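Side-chain contacts in hemolysin (Enterococcus faecalis, PDB 2R2Z), which is a transporter-associated domain of a longer membrane protein that probably binds flavin adenine dinucleotide, and carries zinc ions in the crystal: residues E61-E66 / L72-M77; D43-Y48 / L83-H88; D27-N30 / D36-M39. All coordinates share one frame; numbering follows the deposited sequence.

Contact 1 of 3, residues E61-E66 / L72-M77; sequences EKPSFE and LTAEEM. With ZN (zinc ion), chain C.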
ATOM      1  N   GLU A  61       6.543   5.923  11.884  1.00 12.29           N
ATOM      2  CA  GLU A  61       5.164   5.623  12.289  1.00 12.35           C
ATOM      3  C   GLU A  61       4.514   4.763  11.221  1.00 11.57           C
ATOM      4  O   GLU A  61       4.613   5.081  10.020  1.00 12.40           O
ATOM      5  CB  GLU A  61       4.393   6.917  12.384  1.00 14.08           C
ATOM      6  CG  GLU A  61       3.133   6.845  13.173  1.00 15.63           C
ATOM      7  CD  GLU A  61       2.597   8.232  13.461  1.00 17.56           C
ATOM      8  OE1 GLU A  61       2.981   9.209  12.737  0.80 14.12           O
ATOM      9  OE2 GLU A  61       1.796   8.345  14.423  0.80 18.06           O
ATOM     10  N   LYS A  62       3.832   3.702  11.647  1.00 10.96           N
ATOM     11  CA  LYS A  62       3.360   2.671  10.713  1.00 10.29           C
ATOM     12  C   LYS A  62       1.860   2.392  10.856  1.00 10.45           C
ATOM     13  O   LYS A  62       1.444   1.287  11.226  1.00 10.78           O
ATOM     14  CB  LYS A  62       4.192   1.399  10.885  1.00 11.06           C
ATOM     15  CG  LYS A  62       5.683   1.614  10.672  1.00 11.88           C
ATOM     16  CD  LYS A  62       6.423   0.304  10.693  1.00 13.78           C
ATOM     17  CE  LYS A  62       7.915   0.517  10.473  1.00 15.68           C
ATOM     18  NZ  LYS A  62       8.643  -0.777  10.636  1.00 17.24           N
ATOM     19  N   PRO A  63       1.024   3.389  10.532  1.00 10.01           N
ATOM     20  CA  PRO A  63      -0.411   3.166  10.587  1.00 10.12           C
ATOM     21  C   PRO A  63      -0.864   2.262   9.451  1.00  9.23           C
ATOM     22  O   PRO A  63      -0.157   2.098   8.449  1.00  9.23           O
ATOM     23  CB  PRO A  63      -0.979   4.566  10.409  1.00 11.10           C
ATOM     24  CG  PRO A  63       0.026   5.255   9.557  1.00 11.47           C
ATOM     25  CD  PRO A  63       1.353   4.754  10.085  1.00 10.53           C
ATOM     26  N   SER A  64      -2.068   1.724   9.603  1.00  9.38           N
ATOM     27  CA  SER A  64      -2.621   0.837   8.600  0.50  9.66           C
ATOM     28  C   SER A  64      -4.036   1.226   8.207  1.00  9.12           C
ATOM     29  O   SER A  64      -4.747   1.953   8.922  1.00  9.53           O
ATOM     30  CB  SER A  64      -2.605  -0.601   9.098  0.50 11.67           C
ATOM     31  OG  SER A  64      -3.418  -0.730  10.244  0.50 12.96           O
ATOM     32  N   PHE A  65      -4.431   0.750   7.035  1.00  8.74           N
ATOM     33  CA  PHE A  65      -5.771   0.908   6.494  1.00  8.86           C
ATOM     34  C   PHE A  65      -6.214  -0.466   6.022  1.00  8.87           C
ATOM     35  O   PHE A  65      -5.497  -1.139   5.272  1.00  9.25           O
ATOM     36  CB  PHE A  65      -5.762   1.887   5.323  1.00  8.96           C
ATOM     37  CG  PHE A  65      -7.104   2.064   4.687  1.00  8.82           C
ATOM     38  CD1 PHE A  65      -8.126   2.751   5.351  1.00  9.09           C
ATOM     39  CD2 PHE A  65      -7.355   1.553   3.423  1.00  9.66           C
ATOM     40  CE1 PHE A  65      -9.382   2.920   4.767  1.00 10.16           C
ATOM     41  CE2 PHE A  65      -8.596   1.719   2.826  1.00  9.65           C
ATOM     42  CZ  PHE A  65      -9.609   2.404   3.503  1.00  9.98           C
ATOM     43  N   GLU A  66      -7.400  -0.870   6.456  1.00  8.99           N
ATOM     44  CA  GLU A  66      -7.948  -2.153   6.045  0.50  9.49           C
ATOM     45  C   GLU A  66      -9.068  -1.928   5.040  1.00  9.35           C
ATOM     46  O   GLU A  66      -9.852  -0.981   5.171  1.00 10.01           O
ATOM     47  CB  GLU A  66      -8.431  -2.932   7.267  0.50 11.25           C
ATOM     48  CG  GLU A  66      -7.326  -3.053   8.327  0.50 14.08           C
ATOM     49  CD  GLU A  66      -7.664  -3.982   9.473  0.50 12.27           C
ATOM     50  OE1 GLU A  66      -8.149  -5.109   9.216  0.50 20.58           O
ATOM     51  OE2 GLU A  66      -7.424  -3.583  10.635  0.50 19.37           O
ATOM     52  N   LEU A  72      -3.220  -2.647   4.554  1.00  7.38           N
ATOM     53  CA  LEU A  72      -2.107  -1.877   3.983  1.00  7.79           C
ATOM     54  C   LEU A  72      -1.462  -1.073   5.103  1.00  8.08           C
ATOM     55  O   LEU A  72      -2.160  -0.342   5.801  1.00  9.61           O
ATOM     56  CB  LEU A  72      -2.638  -0.917   2.928  1.00  8.50           C
ATOM     57  CG  LEU A  72      -3.316  -1.543   1.714  1.00  8.94           C
ATOM     58  CD1 LEU A  72      -3.927  -0.426   0.867  1.00 12.01           C
ATOM     59  CD2 LEU A  72      -2.341  -2.362   0.898  1.00 11.15           C
ATOM     60  N   THR A  73      -0.156  -1.199   5.254  1.00  8.01           N
ATOM     61  CA  THR A  73       0.557  -0.494   6.313  1.00  8.14           C
ATOM     62  C   THR A  73       1.612   0.390   5.691  1.00  8.01           C
ATOM     63  O   THR A  73       2.275   0.004   4.732  1.00  8.54           O
ATOM     64  CB  THR A  73       1.220  -1.495   7.286  1.00  9.31           C
ATOM     65  OG1 THR A  73       0.205  -2.332   7.851  1.00  9.93           O
ATOM     66  CG2 THR A  73       1.974  -0.779   8.398  1.00 11.73           C
ATOM     67  N   ALA A  74       1.792   1.589   6.234  1.00  8.22           N
ATOM     68  CA  ALA A  74       2.841   2.476   5.765  1.00  9.67           C
ATOM     69  C   ALA A  74       4.144   1.996   6.383  1.00 10.23           C
ATOM     70  O   ALA A  74       4.441   2.319   7.547  1.00 11.69           O
ATOM     71  CB  ALA A  74       2.530   3.916   6.202  1.00 10.79           C
ATOM     72  N   GLU A  75       4.936   1.252   5.617  1.00  9.49           N
ATOM     73  CA  GLU A  75       6.112   0.593   6.162  1.00 10.90           C
ATOM     74  C   GLU A  75       7.335   1.489   6.225  1.00 10.42           C
ATOM     75  O   GLU A  75       8.110   1.407   7.172  1.00 10.79           O
ATOM     76  CB  GLU A  75       6.417  -0.668   5.362  1.00 10.87           C
ATOM     77  CG  GLU A  75       7.381  -1.580   6.072  1.00 15.01           C
ATOM     78  CD  GLU A  75       6.862  -2.058   7.438  1.00 15.42           C
ATOM     79  OE1 GLU A  75       5.629  -2.179   7.677  1.00 17.61           O
ATOM     80  OE2 GLU A  75       7.694  -2.309   8.297  1.00 15.32           O
ATOM     81  N   GLU A  76       7.524   2.315   5.195  1.00  9.70           N
ATOM     82  CA  GLU A  76       8.694   3.186   5.119  1.00 10.01           C
ATOM     83  C   GLU A  76       8.332   4.506   4.500  1.00  9.71           C
ATOM     84  O   GLU A  76       7.882   4.556   3.345  1.00  9.71           O
ATOM     85  CB  GLU A  76       9.823   2.536   4.309  1.00 11.15           C
ATOM     86  CG  GLU A  76      11.101   3.343   4.372  1.00 14.15           C
ATOM     87  CD  GLU A  76      12.271   2.723   3.635  1.00 15.85           C
ATOM     88  OE1 GLU A  76      12.098   1.685   2.960  1.00 17.49           O
ATOM     89  OE2 GLU A  76      13.384   3.295   3.732  1.00 18.65           O
HETATM   90  N   MSE A  77       8.587   5.567   5.265  1.00 10.01           N
HETATM   91  CA  MSE A  77       8.465   6.956   4.798  1.00 10.44           C
HETATM   92  C   MSE A  77       9.841   7.513   4.504  1.00 11.12           C
HETATM   93  O   MSE A  77      10.807   7.202   5.211  1.00 11.75           O
HETATM   94  CB  MSE A  77       7.846   7.850   5.875  1.00 10.91           C
HETATM   95  CG  MSE A  77       6.496   7.394   6.378  1.00 11.18           C
HETATM   96 SE   MSE A  77       5.127   7.389   5.011  0.65 11.41          SE
HETATM   97  CE  MSE A  77       5.158   9.304   4.575  1.00 12.30           C
TER
HETATM   98 ZN    ZN C  92       1.187  10.161  15.243  0.55 15.87          ZN
HETATM   99  O   HOH W   1       6.289   4.351   8.048  1.00 14.09           O
HETATM  100  O   HOH W   2       2.739  11.153  14.426  1.00 28.97           O
HETATM  101  O   HOH W   3       0.052  10.294  13.388  1.00 30.36           O

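Contact 2 of 3, residues D43-Y48 / L83-H88; sequences DTMAGY and LVLRVH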
ATOM      1  N   ASP A  43      -3.346   7.522  -8.762  1.00 12.13           N
ATOM      2  CA  ASP A  43      -2.881   6.437  -9.611  1.00 12.17           C
ATOM      3  C   ASP A  43      -1.955   5.425  -8.942  1.00 10.15           C
ATOM      4  O   ASP A  43      -1.880   4.306  -9.418  1.00 10.21           O
ATOM      5  CB  ASP A  43      -2.233   7.006 -10.878  1.00 13.49           C
ATOM      6  CG  ASP A  43      -3.232   7.740 -11.751  1.00 16.36           C
ATOM      7  OD1 ASP A  43      -4.327   7.184 -12.013  0.70 17.05           O
ATOM      8  OD2 ASP A  43      -2.914   8.860 -12.175  0.70 16.80           O
ATOM      9  N   THR A  44      -1.279   5.820  -7.864  1.00 10.03           N
ATOM     10  CA  THR A  44      -0.276   4.948  -7.251  1.00  9.49           C
ATOM     11  C   THR A  44      -0.713   4.441  -5.887  1.00  8.91           C
ATOM     12  O   THR A  44      -1.601   5.016  -5.247  1.00  8.97           O
ATOM     13  CB  THR A  44       1.081   5.657  -7.085  1.00 10.61           C
ATOM     14  OG1 THR A  44       0.957   6.670  -6.083  1.00 11.01           O
ATOM     15  CG2 THR A  44       1.549   6.289  -8.396  1.00 12.31           C
HETATM   16  N   MSE A  45      -0.056   3.374  -5.445  1.00  8.01           N
HETATM   17  CA  MSE A  45      -0.326   2.807  -4.127  1.00  8.55           C
HETATM   18  C   MSE A  45       0.073   3.734  -2.997  1.00  8.86           C
HETATM   19  O   MSE A  45      -0.604   3.765  -1.976  1.00  8.48           O
HETATM   20  CB  MSE A  45       0.318   1.430  -3.966  1.00  8.58           C
HETATM   21  CG  MSE A  45      -0.336   0.369  -4.871  1.00  9.13           C
HETATM   22 SE   MSE A  45      -2.242   0.108  -4.507  0.70 10.01          SE
HETATM   23  CE  MSE A  45      -2.106  -0.583  -2.686  1.00 10.80           C
ATOM     24  N   ALA A  46       1.127   4.521  -3.185  1.00  8.83           N
ATOM     25  CA  ALA A  46       1.464   5.556  -2.195  1.00  9.48           C
ATOM     26  C   ALA A  46       0.323   6.566  -2.040  1.00  9.58           C
ATOM     27  O   ALA A  46      -0.084   6.913  -0.925  1.00  9.95           O
ATOM     28  CB  ALA A  46       2.744   6.295  -2.572  1.00  9.78           C
ATOM     29  N   GLY A  47      -0.187   7.060  -3.165  1.00  9.30           N
ATOM     30  CA  GLY A  47      -1.286   8.016  -3.145  1.00  9.54           C
ATOM     31  C   GLY A  47      -2.518   7.380  -2.537  1.00  9.10           C
ATOM     32  O   GLY A  47      -3.245   8.019  -1.777  1.00  9.21           O
ATOM     33  N   TYR A  48      -2.768   6.114  -2.866  1.00  8.73           N
ATOM     34  CA  TYR A  48      -3.921   5.397  -2.339  1.00  8.46           C
ATOM     35  C   TYR A  48      -3.888   5.368  -0.809  1.00  8.57           C
ATOM     36  O   TYR A  48      -4.857   5.752  -0.142  1.00  8.37           O
ATOM     37  CB  TYR A  48      -3.939   3.975  -2.912  1.00  8.43           C
ATOM     38  CG  TYR A  48      -5.138   3.169  -2.463  1.00  8.16           C
ATOM     39  CD1 TYR A  48      -6.307   3.136  -3.231  1.00  8.91           C
ATOM     40  CD2 TYR A  48      -5.113   2.468  -1.260  1.00  7.94           C
ATOM     41  CE1 TYR A  48      -7.413   2.413  -2.794  1.00  8.69           C
ATOM     42  CE2 TYR A  48      -6.219   1.761  -0.813  1.00  8.21           C
ATOM     43  CZ  TYR A  48      -7.358   1.727  -1.582  1.00  8.18           C
ATOM     44  OH  TYR A  48      -8.416   0.994  -1.110  1.00  8.62           O
ATOM     45  N   LEU A  83       7.283   5.502   0.720  1.00  9.88           N
ATOM     46  CA  LEU A  83       8.204   4.727  -0.112  0.50 10.42           C
ATOM     47  C   LEU A  83       7.740   3.276  -0.308  1.00  9.66           C
ATOM     48  O   LEU A  83       7.832   2.768  -1.389  1.00  9.49           O
ATOM     49  CB  LEU A  83       9.615   4.709   0.488  0.50 11.71           C
ATOM     50  CG  LEU A  83      10.644   5.811   0.267  0.50 12.93           C
ATOM     51  CD1 LEU A  83      11.995   5.339   0.792  0.50 14.41           C
ATOM     52  CD2 LEU A  83      10.769   6.201  -1.195  0.50 13.68           C
ATOM     53  N   VAL A  84       7.391   2.640   0.813  1.00  8.67           N
ATOM     54  CA  VAL A  84       7.089   1.205   0.787  1.00  8.92           C
ATOM     55  C   VAL A  84       5.873   0.937   1.648  1.00  8.38           C
ATOM     56  O   VAL A  84       5.784   1.430   2.787  1.00  9.05           O
ATOM     57  CB  VAL A  84       8.306   0.357   1.296  1.00  9.09           C
ATOM     58  CG1 VAL A  84       8.001  -1.124   1.191  1.00 10.52           C
ATOM     59  CG2 VAL A  84       9.572   0.671   0.482  1.00 11.18           C
ATOM     60  N   LEU A  85       4.959   0.138   1.102  1.00  7.90           N
ATOM     61  CA  LEU A  85       3.790  -0.350   1.838  1.00  8.11           C
ATOM     62  C   LEU A  85       4.015  -1.795   2.218  1.00  8.05           C
ATOM     63  O   LEU A  85       4.610  -2.541   1.455  1.00  9.33           O
ATOM     64  CB  LEU A  85       2.533  -0.302   0.937  1.00  8.53           C
ATOM     65  CG  LEU A  85       1.934   1.052   0.573  1.00  8.35           C
ATOM     66  CD1 LEU A  85       2.774   1.752  -0.505  1.00  9.18           C
ATOM     67  CD2 LEU A  85       0.517   0.873   0.061  1.00  9.04           C
ATOM     68  N   ARG A  86       3.504  -2.205   3.367  1.00  7.37           N
ATOM     69  CA  ARG A  86       3.365  -3.615   3.662  1.00  8.51           C
ATOM     70  C   ARG A  86       1.920  -4.003   3.402  1.00  8.00           C
ATOM     71  O   ARG A  86       1.007  -3.250   3.728  1.00  9.31           O
ATOM     72  CB  ARG A  86       3.753  -3.893   5.108  1.00  8.57           C
ATOM     73  CG  ARG A  86       3.693  -5.375   5.509  1.00  9.28           C
ATOM     74  CD  ARG A  86       3.905  -5.548   7.016  1.00 10.68           C
ATOM     75  NE  ARG A  86       5.200  -5.044   7.502  1.00 11.46           N
ATOM     76  CZ  ARG A  86       6.223  -5.801   7.885  1.00 10.53           C
ATOM     77  NH1 ARG A  86       6.181  -7.120   7.799  1.00 11.08           N
ATOM     78  NH2 ARG A  86       7.306  -5.218   8.350  1.00 10.54           N
ATOM     79  N   VAL A  87       1.721  -5.157   2.778  1.00  7.66           N
ATOM     80  CA  VAL A  87       0.389  -5.640   2.484  1.00  8.91           C
ATOM     81  C   VAL A  87       0.198  -7.030   3.059  1.00  8.18           C
ATOM     82  O   VAL A  87       1.018  -7.919   2.805  1.00  9.11           O
ATOM     83  CB  VAL A  87       0.188  -5.704   0.968  1.00 10.91           C
ATOM     84  CG1 VAL A  87      -1.242  -6.066   0.637  1.00 12.94           C
ATOM     85  CG2 VAL A  87       0.642  -4.396   0.291  1.00 13.39           C
ATOM     86  N   HIS A  88      -0.846  -7.196   3.880  1.00  8.46           N
ATOM     87  CA  HIS A  88      -1.244  -8.518   4.307  0.50  9.05           C
ATOM     88  C   HIS A  88      -2.599  -8.880   3.733  1.00  8.89           C
ATOM     89  O   HIS A  88      -3.519  -8.062   3.675  1.00  9.58           O
ATOM     90  CB  HIS A  88      -1.264  -8.624   5.821  0.50 10.05           C
ATOM     91  CG  HIS A  88      -1.107 -10.025   6.305  0.50 11.62           C
ATOM     92  ND1 HIS A  88      -2.140 -10.937   6.316  0.50 13.99           N
ATOM     93  CD2 HIS A  88      -0.020 -10.683   6.760  0.50 12.42           C
ATOM     94  CE1 HIS A  88      -1.700 -12.092   6.773  0.50 13.52           C
ATOM     95  NE2 HIS A  88      -0.416 -11.966   7.050  0.50 13.35           N
TER

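Contact 3 of 3, residues D27-N30 / D36-M39; sequences DEFN and DLHM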
ATOM      1  N   ASP A  27      -3.723   0.073 -10.579  1.00  9.66           N
ATOM      2  CA  ASP A  27      -4.153  -0.896 -11.584  1.00 11.13           C
ATOM      3  C   ASP A  27      -3.194  -2.099 -11.688  1.00 11.28           C
ATOM      4  O   ASP A  27      -3.630  -3.236 -11.882  1.00 11.62           O
ATOM      5  CB  ASP A  27      -4.316  -0.201 -12.944  1.00 11.70           C
ATOM      6  CG  ASP A  27      -5.456   0.818 -12.960  1.00 14.13           C
ATOM      7  OD1 ASP A  27      -6.377   0.724 -12.118  1.00 16.18           O
ATOM      8  OD2 ASP A  27      -5.457   1.714 -13.854  1.00 15.64           O
ATOM      9  N   GLU A  28      -1.896  -1.845 -11.559  1.00 11.46           N
ATOM     10  CA  GLU A  28      -0.870  -2.899 -11.545  1.00 12.56           C
ATOM     11  C   GLU A  28      -1.045  -3.807 -10.322  1.00 11.30           C
ATOM     12  O   GLU A  28      -0.989  -5.030 -10.431  1.00 11.48           O
ATOM     13  CB  GLU A  28       0.543  -2.275 -11.520  1.00 13.09           C
ATOM     14  CG  GLU A  28       1.010  -1.650 -12.851  1.00 15.89           C
ATOM     15  CD  GLU A  28       2.315  -0.826 -12.759  1.00 15.15           C
ATOM     16  OE1 GLU A  28       2.692  -0.277 -11.678  1.00 13.73           O
ATOM     17  OE2 GLU A  28       2.963  -0.697 -13.830  1.00 19.61           O
ATOM     18  N   PHE A  29      -1.256  -3.191  -9.165  1.00  9.92           N
ATOM     19  CA  PHE A  29      -1.498  -3.932  -7.935  1.00  9.36           C
ATOM     20  C   PHE A  29      -2.701  -4.873  -8.104  1.00  8.81           C
ATOM     21  O   PHE A  29      -2.629  -6.050  -7.765  1.00  8.99           O
ATOM     22  CB  PHE A  29      -1.732  -2.935  -6.785  1.00  9.68           C
ATOM     23  CG  PHE A  29      -1.981  -3.576  -5.448  1.00  8.79           C
ATOM     24  CD1 PHE A  29      -0.939  -3.767  -4.544  1.00 10.68           C
ATOM     25  CD2 PHE A  29      -3.264  -3.960  -5.083  1.00  9.45           C
ATOM     26  CE1 PHE A  29      -1.174  -4.349  -3.303  1.00 11.79           C
ATOM     27  CE2 PHE A  29      -3.507  -4.544  -3.858  1.00 10.19           C
ATOM     28  CZ  PHE A  29      -2.460  -4.742  -2.961  1.00 10.69           C
ATOM     29  N   ASN A  30      -3.809  -4.361  -8.646  1.00  9.00           N
ATOM     30  CA  ASN A  30      -4.983  -5.204  -8.833  1.00  9.41           C
ATOM     31  C   ASN A  30      -4.728  -6.367  -9.783  1.00 10.48           C
ATOM     32  O   ASN A  30      -5.197  -7.474  -9.554  1.00 10.25           O
ATOM     33  CB  ASN A  30      -6.165  -4.402  -9.373  1.00  9.38           C
ATOM     34  CG  ASN A  30      -6.801  -3.497  -8.344  1.00  9.80           C
ATOM     35  OD1 ASN A  30      -6.701  -3.700  -7.129  1.00  9.41           O
ATOM     36  ND2 ASN A  30      -7.512  -2.498  -8.836  1.00 10.59           N
ATOM     37  N   ASP A  36      -9.484  -5.509  -5.961  0.50 10.33           N
ATOM     38  CA  ASP A  36     -10.510  -4.619  -6.503  0.50 10.38           C
ATOM     39  C   ASP A  36     -10.407  -3.211  -5.934  0.50  9.34           C
ATOM     40  O   ASP A  36     -11.426  -2.542  -5.714  0.50 10.25           O
ATOM     41  CB  ASP A  36     -11.903  -5.192  -6.231  0.50 10.97           C
ATOM     42  CG  ASP A  36     -12.157  -6.462  -6.994  0.50 13.98           C
ATOM     43  OD1 ASP A  36     -12.136  -6.438  -8.242  0.50 15.87           O
ATOM     44  OD2 ASP A  36     -12.398  -7.485  -6.332  0.50 17.82           O
ATOM     45  N   LEU A  37      -9.185  -2.739  -5.713  1.00  9.35           N
ATOM     46  CA  LEU A  37      -9.011  -1.372  -5.244  1.00  8.84           C
ATOM     47  C   LEU A  37      -9.328  -0.371  -6.332  1.00  8.78           C
ATOM     48  O   LEU A  37      -8.958  -0.571  -7.494  1.00 10.07           O
ATOM     49  CB  LEU A  37      -7.570  -1.159  -4.760  1.00  9.53           C
ATOM     50  CG  LEU A  37      -7.038  -2.132  -3.713  1.00  9.57           C
ATOM     51  CD1 LEU A  37      -5.643  -1.685  -3.243  1.00 11.74           C
ATOM     52  CD2 LEU A  37      -7.991  -2.262  -2.520  1.00 11.61           C
ATOM     53  N   HIS A  38      -9.998   0.715  -5.967  1.00  9.13           N
ATOM     54  CA  HIS A  38     -10.276   1.793  -6.911  1.00 10.72           C
ATOM     55  C   HIS A  38     -10.289   3.099  -6.157  1.00 11.09           C
ATOM     56  O   HIS A  38     -10.813   3.151  -5.038  1.00 11.50           O
ATOM     57  CB  HIS A  38     -11.653   1.640  -7.561  1.00 11.80           C
ATOM     58  CG  HIS A  38     -11.833   0.388  -8.364  1.00 12.77           C
ATOM     59  ND1 HIS A  38     -11.216   0.179  -9.582  1.00 17.16           N
ATOM     60  CD2 HIS A  38     -12.580  -0.715  -8.128  1.00 12.20           C
ATOM     61  CE1 HIS A  38     -11.575  -1.002 -10.057  1.00 16.86           C
ATOM     62  NE2 HIS A  38     -12.428  -1.552  -9.210  1.00 16.77           N
HETATM   63  N   MSE A  39      -9.764   4.148  -6.781  1.00 11.42           N
HETATM   64  CA  MSE A  39      -9.781   5.491  -6.217  1.00 12.10           C
HETATM   65  C   MSE A  39      -9.618   6.500  -7.355  1.00 13.52           C
HETATM   66  O   MSE A  39      -8.635   6.448  -8.098  1.00 14.03           O
HETATM   67  CB  MSE A  39      -8.661   5.662  -5.183  1.00 11.84           C
HETATM   68  CG  MSE A  39      -8.636   7.030  -4.508  1.00 11.39           C
HETATM   69 SE   MSE A  39      -7.265   7.090  -3.135  0.70 12.88          SE
HETATM   70  CE  MSE A  39      -8.118   5.947  -1.780  1.00 12.35           C
TER
HETATM   71  O   HOH W   4      -8.275   0.901  -9.921  1.00 22.60           O

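Contact 1 of 3, residues E61-E66 / L72-M77
Two torsions bring Lys-62 and Glu-75 together at the entrance to the beta hairpin of strands 64-67 and 70-78: the lysine CG lies anti to its carbonyl carbon (chi1 -58°) with the rest of the chain fully extended, while the glutamate bends at chi2 (60°), folding its carboxylate back toward the lysine. The long lysine arm passes over the backbone of Ala-74 and Glu-75, its CG 3.4 Å from Ala-74 O, before NZ forms a salt bridge with Glu-75 OE2 at 3.0 Å. The ammonium comes from above the carboxylate plane, 47° out of it, and the other oxygen, OE1, is held by Arg-86 of the next strand; two positive groups thus share one carboxylate, which probably favours its ionised form.

Further along, the antiparallel ladder takes over. Phe-65 and Leu-72 make a hydrogen-bonded pair, with Phe-65 N to Leu-72 O at 2.8 Å and the return bond from Leu-72 N to Phe-65 O; Ser-64 and Thr-73 are a non-hydrogen-bonded pair. Ala-74 N donates to Pro-63 O at 3.0 Å, and Pro-63 CD rests against Ala-74 CB. Thr-73 CG2 approaches Lys-62 O, whereas its OG1 lies beside Ser-64 CB. Leu-72 and Phe-65 send their side chains to the sheet face covered by helix 45-53.

Ahead of strand 64-67, one water donates to both Glu-61 O and Ala-74 O, bridging the gap. Beyond it the extended side chain of Glu-61 reaches a zinc ion: OE2 binds the metal at 2.1 Å, and OE1, which also accepts from Asp-58 N, takes a hydrogen bond at 2.6 Å from a water that is itself a zinc ligand.

Contact 2 of 3, residues D43-Y48 / L83-H88
Leu-85 meets the first turn of helix 45-53 with both of its methyl groups. CD2 lies 3.7 Å from Met-45 O and 4.1 Å from the Met-45 CE methyl, while CD1 sits 4.2 Å from Ala-46 N. The leucine therefore touches helix backbone as well as side chain, and the side chains of Met-45 and Leu-85 cross at about a right angle. Bends at chi2 and chi3 of Met-45 (-60° and -64°), a selenomethionine here, bring CE back to Leu-85 CD2, beside which CB already lies.

One shell out, Met-45 also packs on Ile-26 and Phe-29 of helix 26-33 and on Leu-37. The start of the helix is fixed by Thr-44, the N-cap residue, whose OG1 accepts from Gly-47 N at 3.2 Å, and by backbone bonds of Met-45 with Met-24 and of Ala-46 with Gly-22. Along strand 81-89 neighbouring residues serve different faces: Arg-86, on the far side of the sheet from Leu-85, forms a salt bridge with Glu-17, a residue seen to bind zinc in this protein.

Between segments 43-48 and 83-88 carbon meets carbon and peptide atoms, so these two pieces are held against each other by shape and burial, without directional polar bonds.

Contact 3 of 3, residues D27-N30 / D36-M39
The connection from helix 26-33 to helix 45-53 folds back along the first of these helices, and Asn-30 clasps it by the backbone of Leu-37. With CG anti to its carbonyl carbon (chi1 -74°), the asparagine carries its amide out to the loop and uses both ends on this one residue. ND2 donates to Leu-37 O at 2.8 Å, lying in the carbonyl plane on a lone pair; the bond is nearly straight (166°). In return Leu-37 N donates to Asn-30 OD1 at 3.0 Å, more bent and tilted 30° from the carbonyl plane of the side chain.

The side-chain amide thus takes the N-H and C=O of a single residue much as a neighbouring peptide would, here between a helix and an irregular stretch in the alpha+beta transporter-associated domain. OD1 also forms a hydrogen bond with Thr-35 OG1, which helps fix the rotation of the amide. Leu-37 O has a second partner, a water that donates to it and to Asp-27 OD1, both at 2.9 Å, tying the loop to the helix one turn earlier.

Beneath the polar clasp, Leu-37 turns inward, and its CD1 comes obliquely upon the ring of Phe-29, 3.6 Å from CE2. Leu-37 also packs on Tyr-48 of helix 45-53.

How the contacts relate
Along the chain, contact 3 closes first, between helix 26-33 and the loop after it; contact 2 then opens at the start of helix 45-53, and contact 1 is nested inside the loop that contact 2 closes. Contacts 1 and 2 have centres about 9 Å apart and share the antiparallel sheet, since strands 70-78 and 81-89 are neighbours in it. Contact 3 lies about 11 Å, centre to centre, from contact 2 and about 17 Å from contact 1, across the centre of the chain. Contact 2, nearly central, touches contact 3 through helix 45-53 and contact 1 through both that helix and strand 81-89, so one hydrophobic interior runs from sheet to loop, while the zinc site stays at the edge of contact 1.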